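Local atomic coordinates of protein YiiM (Escherichia coli, PDB entry 1O65), a protein that is of unknown function but carries a MOSC domain and may, like its family, bind molybdenum and act as an oxidoreductase on nitrogenous compounds. Residues Y72-Y77 / N99-G104; L105-V110 / V154-S159. One frame throughout, in Å; residues are numbered along the deposited sequence.

Contact 1 of 2, residues Y72-Y77 / N99-G104; sequences YPREHY and NLSTDG
Arg74 sets CG anti to its carbonyl carbon and then bends at chi3 (-76°), folding its guanidinium across the backbone of 102-103; Glu75 shares that first torsion but bends at chi2 (80°), which brings its carboxylate up to Gly104 N. Both sit where strand 69-73 passes into helix 75-83, in a beta-alpha-beta unit of the MOSC domain whose second strand, 100-102, runs parallel to the first. The backbones are joined by Tyr72 N to Leu100 O (3.2 Å) and Arg74 N to Thr102 O (3.0 Å), each nearly along the C=O axis. One face of the guanidinium lies centred over Thr102 C. In its own plane, Arg74 NH2 makes a salt bridge of 2.7 Å to Asp103 OD2; the two planes stand 82° apart, and Asp103 OD2 is met from above the carboxylate plane. A second salt bridge, from NH1 to Asp18 of strand 14-21, shares the cation between two acids. Glu75 OE2 accepts Gly104 N at 2.7 Å on its syn lone pair. Water 1 donates to Tyr72 O at 2.7 Å and accepts a 2.6 Å hydrogen bond from Ser101 OG.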
loop_
_atom_site.group_PDB
_atom_site.type_symbol
_atom_site.label_atom_id
_atom_site.label_comp_id
_atom_site.label_asym_id
_atom_site.label_seq_id
_atom_site.Cartn_x
_atom_site.Cartn_y
_atom_site.Cartn_z
ATOM N N TYR A 72 -3.085 -0.703 -5.309
ATOM C CA TYR A 72 -3.121 -2.168 -5.462
ATOM C C TYR A 72 -2.767 -2.517 -6.907
ATOM O O TYR A 72 -3.308 -1.997 -7.892
ATOM C CB TYR A 72 -4.412 -2.803 -5.012
ATOM C CG TYR A 72 -4.328 -4.275 -4.658
ATOM C CD1 TYR A 72 -3.668 -4.703 -3.516
ATOM C CD2 TYR A 72 -4.921 -5.251 -5.465
ATOM C CE1 TYR A 72 -3.581 -6.034 -3.168
ATOM C CE2 TYR A 72 -4.840 -6.582 -5.125
ATOM C CZ TYR A 72 -4.174 -6.976 -3.978
ATOM O OH TYR A 72 -4.092 -8.314 -3.653
ATOM N N PRO A 73 -1.750 -3.349 -7.059
ATOM C CA PRO A 73 -1.330 -3.736 -8.397
ATOM C C PRO A 73 -2.387 -4.597 -9.055
ATOM O O PRO A 73 -2.839 -5.610 -8.464
ATOM C CB PRO A 73 -0.033 -4.489 -8.178
ATOM C CG PRO A 73 0.435 -4.113 -6.797
ATOM C CD PRO A 73 -0.810 -3.790 -6.009
ATOM N N ARG A 74 -2.785 -4.247 -10.279
ATOM C CA ARG A 74 -3.705 -5.115 -11.022
ATOM C C ARG A 74 -3.083 -6.494 -11.251
ATOM O O ARG A 74 -3.856 -7.453 -11.418
ATOM C CB ARG A 74 -4.138 -4.548 -12.374
ATOM C CG ARG A 74 -5.086 -3.356 -12.273
ATOM C CD ARG A 74 -5.767 -3.049 -13.610
ATOM N NE ARG A 74 -4.838 -2.374 -14.499
ATOM C CZ ARG A 74 -4.446 -1.138 -14.642
ATOM N NH1 ARG A 74 -4.891 -0.137 -13.893
ATOM N NH2 ARG A 74 -3.553 -0.811 -15.598
ATOM N N GLU A 75 -1.760 -6.647 -11.324
ATOM C CA GLU A 75 -1.181 -7.990 -11.460
ATOM C C GLU A 75 -1.789 -8.980 -10.460
ATOM O O GLU A 75 -2.073 -10.127 -10.829
ATOM C CB GLU A 75 0.331 -7.946 -11.259
ATOM C CG GLU A 75 1.161 -7.245 -12.300
ATOM C CD GLU A 75 1.257 -5.742 -12.269
ATOM O OE1 GLU A 75 0.461 -5.041 -11.599
ATOM O OE2 GLU A 75 2.162 -5.192 -12.978
ATOM N N HIS A 76 -2.115 -8.586 -9.219
ATOM C CA HIS A 76 -2.625 -9.519 -8.238
ATOM C C HIS A 76 -4.006 -10.060 -8.522
ATOM O O HIS A 76 -4.367 -11.090 -7.938
ATOM C CB HIS A 76 -2.593 -8.960 -6.809
ATOM C CG HIS A 76 -1.258 -8.477 -6.355
ATOM N ND1 HIS A 76 -0.078 -9.038 -6.789
ATOM C CD2 HIS A 76 -0.920 -7.482 -5.504
ATOM C CE1 HIS A 76 0.937 -8.381 -6.260
ATOM N NE2 HIS A 76 0.441 -7.443 -5.453
ATOM N N TYR A 77 -4.834 -9.391 -9.304
ATOM C CA TYR A 77 -6.163 -9.904 -9.639
ATOM C C TYR A 77 -6.032 -11.175 -10.472
ATOM O O TYR A 77 -6.832 -12.114 -10.318
ATOM C CB TYR A 77 -7.018 -8.845 -10.357
ATOM C CG TYR A 77 -7.428 -7.719 -9.419
ATOM C CD1 TYR A 77 -8.047 -8.007 -8.215
ATOM C CD2 TYR A 77 -7.127 -6.384 -9.708
ATOM C CE1 TYR A 77 -8.428 -6.996 -7.354
ATOM C CE2 TYR A 77 -7.483 -5.370 -8.840
ATOM C CZ TYR A 77 -8.138 -5.683 -7.664
ATOM O OH TYR A 77 -8.506 -4.702 -6.787
ATOM N N ASN A 99 -7.138 3.300 -4.182
ATOM C CA ASN A 99 -7.411 4.564 -4.868
ATOM C C ASN A 99 -6.672 4.547 -6.212
ATOM O O ASN A 99 -7.156 5.106 -7.186
ATOM C CB ASN A 99 -6.903 5.761 -4.082
ATOM C CG ASN A 99 -7.464 5.821 -2.678
ATOM O OD1 ASN A 99 -6.689 5.730 -1.712
ATOM N ND2 ASN A 99 -8.783 5.989 -2.591
ATOM N N LEU A 100 -5.488 3.910 -6.207
ATOM C CA LEU A 100 -4.648 3.885 -7.399
ATOM C C LEU A 100 -4.477 2.492 -7.993
ATOM O O LEU A 100 -4.044 1.563 -7.329
ATOM C CB LEU A 100 -3.273 4.471 -7.100
ATOM C CG LEU A 100 -3.213 5.912 -6.588
ATOM C CD1 LEU A 100 -1.781 6.380 -6.413
ATOM C CD2 LEU A 100 -3.976 6.849 -7.509
ATOM N N SER A 101 -4.763 2.360 -9.298
ATOM C CA SER A 101 -4.656 1.049 -9.941
ATOM C C SER A 101 -3.728 1.146 -11.147
ATOM O O SER A 101 -3.901 2.036 -11.976
ATOM C CB SER A 101 -6.021 0.522 -10.330
ATOM O OG SER A 101 -5.920 -0.689 -11.065
ATOM N N THR A 102 -2.742 0.260 -11.239
ATOM C CA THR A 102 -1.762 0.231 -12.286
ATOM C C THR A 102 -1.266 -1.168 -12.698
ATOM O O THR A 102 -1.535 -2.205 -12.103
ATOM C CB THR A 102 -0.429 0.875 -11.780
ATOM O OG1 THR A 102 0.002 0.093 -10.654
ATOM C CG2 THR A 102 -0.512 2.332 -11.446
ATOM N N ASP A 103 -0.389 -1.143 -13.697
ATOM C CA ASP A 103 0.380 -2.278 -14.166
ATOM C C ASP A 103 1.864 -1.846 -14.013
ATOM O O ASP A 103 2.080 -0.629 -13.984
ATOM C CB ASP A 103 0.207 -2.606 -15.633
ATOM C CG ASP A 103 -1.103 -3.262 -16.002
ATOM O OD1 ASP A 103 -1.372 -4.406 -15.594
ATOM O OD2 ASP A 103 -1.845 -2.584 -16.748
ATOM N N GLY A 104 2.789 -2.775 -13.870
ATOM C CA GLY A 104 4.196 -2.436 -13.807
ATOM C C GLY A 104 4.746 -2.106 -12.446
ATOM O O GLY A 104 5.960 -1.893 -12.348
HETATM O O HOH W 1 -5.755 -2.279 -8.969
HETATM O O HOH W 2 -3.270 1.938 -15.200
HETATM O O HOH W 3 1.089 -2.508 -10.985
#

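Contact 2 of 2, residues L105-V110 / V154-S159; sequences LTESNV and VGWLYS
The indole of Trp156 carries Val110 on one face: CG1 stands 4.1 Å from the centroid of the five-membered ring, 16° off its normal, while CG2 reaches Trp156 CZ2 at 3.7 Å. At the benzene edge, in the ring plane, Leu105 O approaches Trp156 CH2 to 3.4 Å. The pyrrole edge is fixed by Trp156 NE1, which donates in plane to Tyr158 OH at 2.9 Å in a nearly straight bond. His71 of strand 69-73 stacks with the indole and also bonds Tyr158 OH, and Pro73 touches the ring too. A first torsion of 53° puts CG in the crowded position between the backbone N and the carbonyl carbon, and from there the ring reaches from strand 156-160 into the bend of loop 105-110. An alanine here would remove the indole, and would probably leave Val110 and Leu105 poorly packed and Tyr158 OH without one of its partners. The bend itself is pinned from within, Thr106 N donating to Asn109 OD1 at 2.7 Å (172°) and Asn109 N to Thr106 O at 3.1 Å. Beside the ring, the Glu107 chain bends at chi2 and brings its carboxylate to the turn before the strand. There Glu107 OE2 takes Gly155 N at 2.8 Å on its anti lone pair and, more weakly, Val154 N at 3.3 Å. Gly155 has backbone angles at which a CB would jam against the carbonyl O of Val154. His76 NE2 also bonds OE2, so three nitrogens converge on one oxygen of this buried residue in the MOSC domain; if His76 is the donor, such a grip would favour the ionised carboxylate and probably lower its proton affinity.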
loop_
_atom_site.group_PDB
_atom_site.type_symbol
_atom_site.label_atom_id
_atom_site.label_comp_id
_atom_site.label_asym_id
_atom_site.label_seq_id
_atom_site.Cartn_x
_atom_site.Cartn_y
_atom_site.Cartn_z
ATOM N N LEU A 105 3.932 -1.968 -11.396
ATOM C CA LEU A 105 4.419 -1.638 -10.064
ATOM C C LEU A 105 3.980 -2.691 -9.057
ATOM O O LEU A 105 2.776 -2.921 -8.850
ATOM C CB LEU A 105 3.938 -0.259 -9.620
ATOM C CG LEU A 105 4.577 0.947 -10.306
ATOM C CD1 LEU A 105 3.895 2.238 -9.884
ATOM C CD2 LEU A 105 6.056 1.043 -9.982
ATOM N N THR A 106 4.937 -3.371 -8.425
ATOM C CA THR A 106 4.615 -4.407 -7.458
ATOM C C THR A 106 5.413 -4.230 -6.175
ATOM O O THR A 106 6.283 -3.363 -6.056
ATOM C CB THR A 106 4.898 -5.828 -7.994
ATOM O OG1 THR A 106 6.322 -5.967 -8.133
ATOM C CG2 THR A 106 4.235 -6.129 -9.329
ATOM N N GLU A 107 5.143 -5.083 -5.166
ATOM C CA GLU A 107 5.883 -5.021 -3.918
ATOM C C GLU A 107 7.382 -5.216 -4.136
ATOM O O GLU A 107 8.191 -4.692 -3.344
ATOM C CB GLU A 107 5.387 -6.100 -2.927
ATOM C CG GLU A 107 3.944 -5.830 -2.488
ATOM C CD GLU A 107 2.911 -6.290 -3.490
ATOM O OE1 GLU A 107 3.234 -7.017 -4.489
ATOM O OE2 GLU A 107 1.740 -5.906 -3.326
ATOM N N SER A 108 7.774 -6.005 -5.148
ATOM C CA SER A 108 9.184 -6.228 -5.398
ATOM C C SER A 108 9.873 -5.128 -6.170
ATOM O O SER A 108 11.113 -5.196 -6.212
ATOM C CB SER A 108 9.457 -7.600 -6.033
ATOM O OG SER A 108 8.566 -7.875 -7.098
ATOM N N ASN A 109 9.217 -4.180 -6.812
ATOM C CA ASN A 109 9.990 -3.119 -7.470
ATOM C C ASN A 109 9.577 -1.738 -6.937
ATOM O O ASN A 109 9.901 -0.709 -7.541
ATOM C CB ASN A 109 9.945 -3.192 -8.985
ATOM C CG ASN A 109 8.615 -2.854 -9.575
ATOM O OD1 ASN A 109 7.608 -3.012 -8.869
ATOM N ND2 ASN A 109 8.543 -2.388 -10.826
ATOM N N VAL A 110 8.753 -1.711 -5.895
ATOM C CA VAL A 110 8.401 -0.439 -5.255
ATOM C C VAL A 110 9.149 -0.391 -3.916
ATOM O O VAL A 110 9.082 -1.349 -3.146
ATOM C CB VAL A 110 6.896 -0.257 -5.101
ATOM C CG1 VAL A 110 6.511 0.900 -4.191
ATOM C CG2 VAL A 110 6.289 0.017 -6.487
ATOM N N VAL A 154 -0.097 -7.365 -1.036
ATOM C CA VAL A 154 -0.885 -6.447 -0.210
ATOM C C VAL A 154 -0.986 -5.048 -0.758
ATOM O O VAL A 154 -1.964 -4.348 -0.449
ATOM C CB VAL A 154 -0.285 -6.410 1.208
ATOM C CG1 VAL A 154 -0.218 -7.802 1.816
ATOM C CG2 VAL A 154 1.127 -5.790 1.176
ATOM N N GLY A 155 -0.078 -4.640 -1.654
ATOM C CA GLY A 155 -0.212 -3.225 -2.088
ATOM C C GLY A 155 0.447 -2.346 -1.017
ATOM O O GLY A 155 1.119 -2.847 -0.125
ATOM N N TRP A 156 0.336 -1.039 -1.149
ATOM C CA TRP A 156 1.014 -0.130 -0.228
ATOM C C TRP A 156 0.291 1.203 -0.108
ATOM O O TRP A 156 -0.543 1.543 -0.938
ATOM C CB TRP A 156 2.449 0.119 -0.722
ATOM C CG TRP A 156 2.483 0.578 -2.148
ATOM C CD1 TRP A 156 2.405 1.862 -2.603
ATOM C CD2 TRP A 156 2.583 -0.264 -3.301
ATOM N NE1 TRP A 156 2.481 1.867 -3.976
ATOM C CE2 TRP A 156 2.570 0.578 -4.432
ATOM C CE3 TRP A 156 2.669 -1.650 -3.494
ATOM C CZ2 TRP A 156 2.630 0.081 -5.734
ATOM C CZ3 TRP A 156 2.722 -2.142 -4.787
ATOM C CH2 TRP A 156 2.707 -1.279 -5.883
ATOM N N LEU A 157 0.668 1.999 0.913
ATOM C CA LEU A 157 -0.036 3.275 1.085
ATOM C C LEU A 157 0.928 4.409 0.799
ATOM O O LEU A 157 2.133 4.147 0.752
ATOM C CB LEU A 157 -0.587 3.396 2.503
ATOM C CG LEU A 157 -1.419 2.246 3.046
ATOM C CD1 LEU A 157 -1.828 2.446 4.488
ATOM C CD2 LEU A 157 -2.661 2.041 2.148
ATOM N N TYR A 158 0.413 5.618 0.629
ATOM C CA TYR A 158 1.283 6.760 0.425
ATOM C C TYR A 158 0.972 7.898 1.417
ATOM O O TYR A 158 -0.160 7.990 1.884
ATOM C CB TYR A 158 1.098 7.381 -0.959
ATOM C CG TYR A 158 1.419 6.555 -2.162
ATOM C CD1 TYR A 158 0.446 5.737 -2.742
ATOM C CD2 TYR A 158 2.664 6.599 -2.754
ATOM C CE1 TYR A 158 0.717 4.991 -3.872
ATOM C CE2 TYR A 158 2.951 5.861 -3.895
ATOM C CZ TYR A 158 1.983 5.057 -4.433
ATOM O OH TYR A 158 2.213 4.307 -5.557
ATOM N N SER A 159 2.011 8.665 1.745
ATOM C CA SER A 159 1.775 9.910 2.478
ATOM C C SER A 159 1.801 11.000 1.390
ATOM O O SER A 159 2.392 10.788 0.314
ATOM C CB SER A 159 2.782 10.250 3.551
ATOM O OG SER A 159 4.082 10.320 3.020
#

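In the fold
Of the elements in these contacts, strand 69-73 comes first from the N terminus and leads into helix 75-83; contact 1 closes the loop that returns the chain to the parallel strand 100-102. Contact 2 opens at once, at Leu105, and closes a longer loop holding strands 115-118 and 121-128 and helices 134-138 and 144-151 before strand 156-160. The two loops therefore follow in series and neither nests nor crosses. Strand 69-73 joins them in space, being paired with 100-102 on one hand and antiparallel with 156-160 on the other. A probable hydrogen bond from Asn109 ND2 to Gly104 O and the packing of Pro73 on Leu105 and Tyr72 on Val154 also link them. Val183 and Gln184 of helix 183-191 pack against segment 105-110.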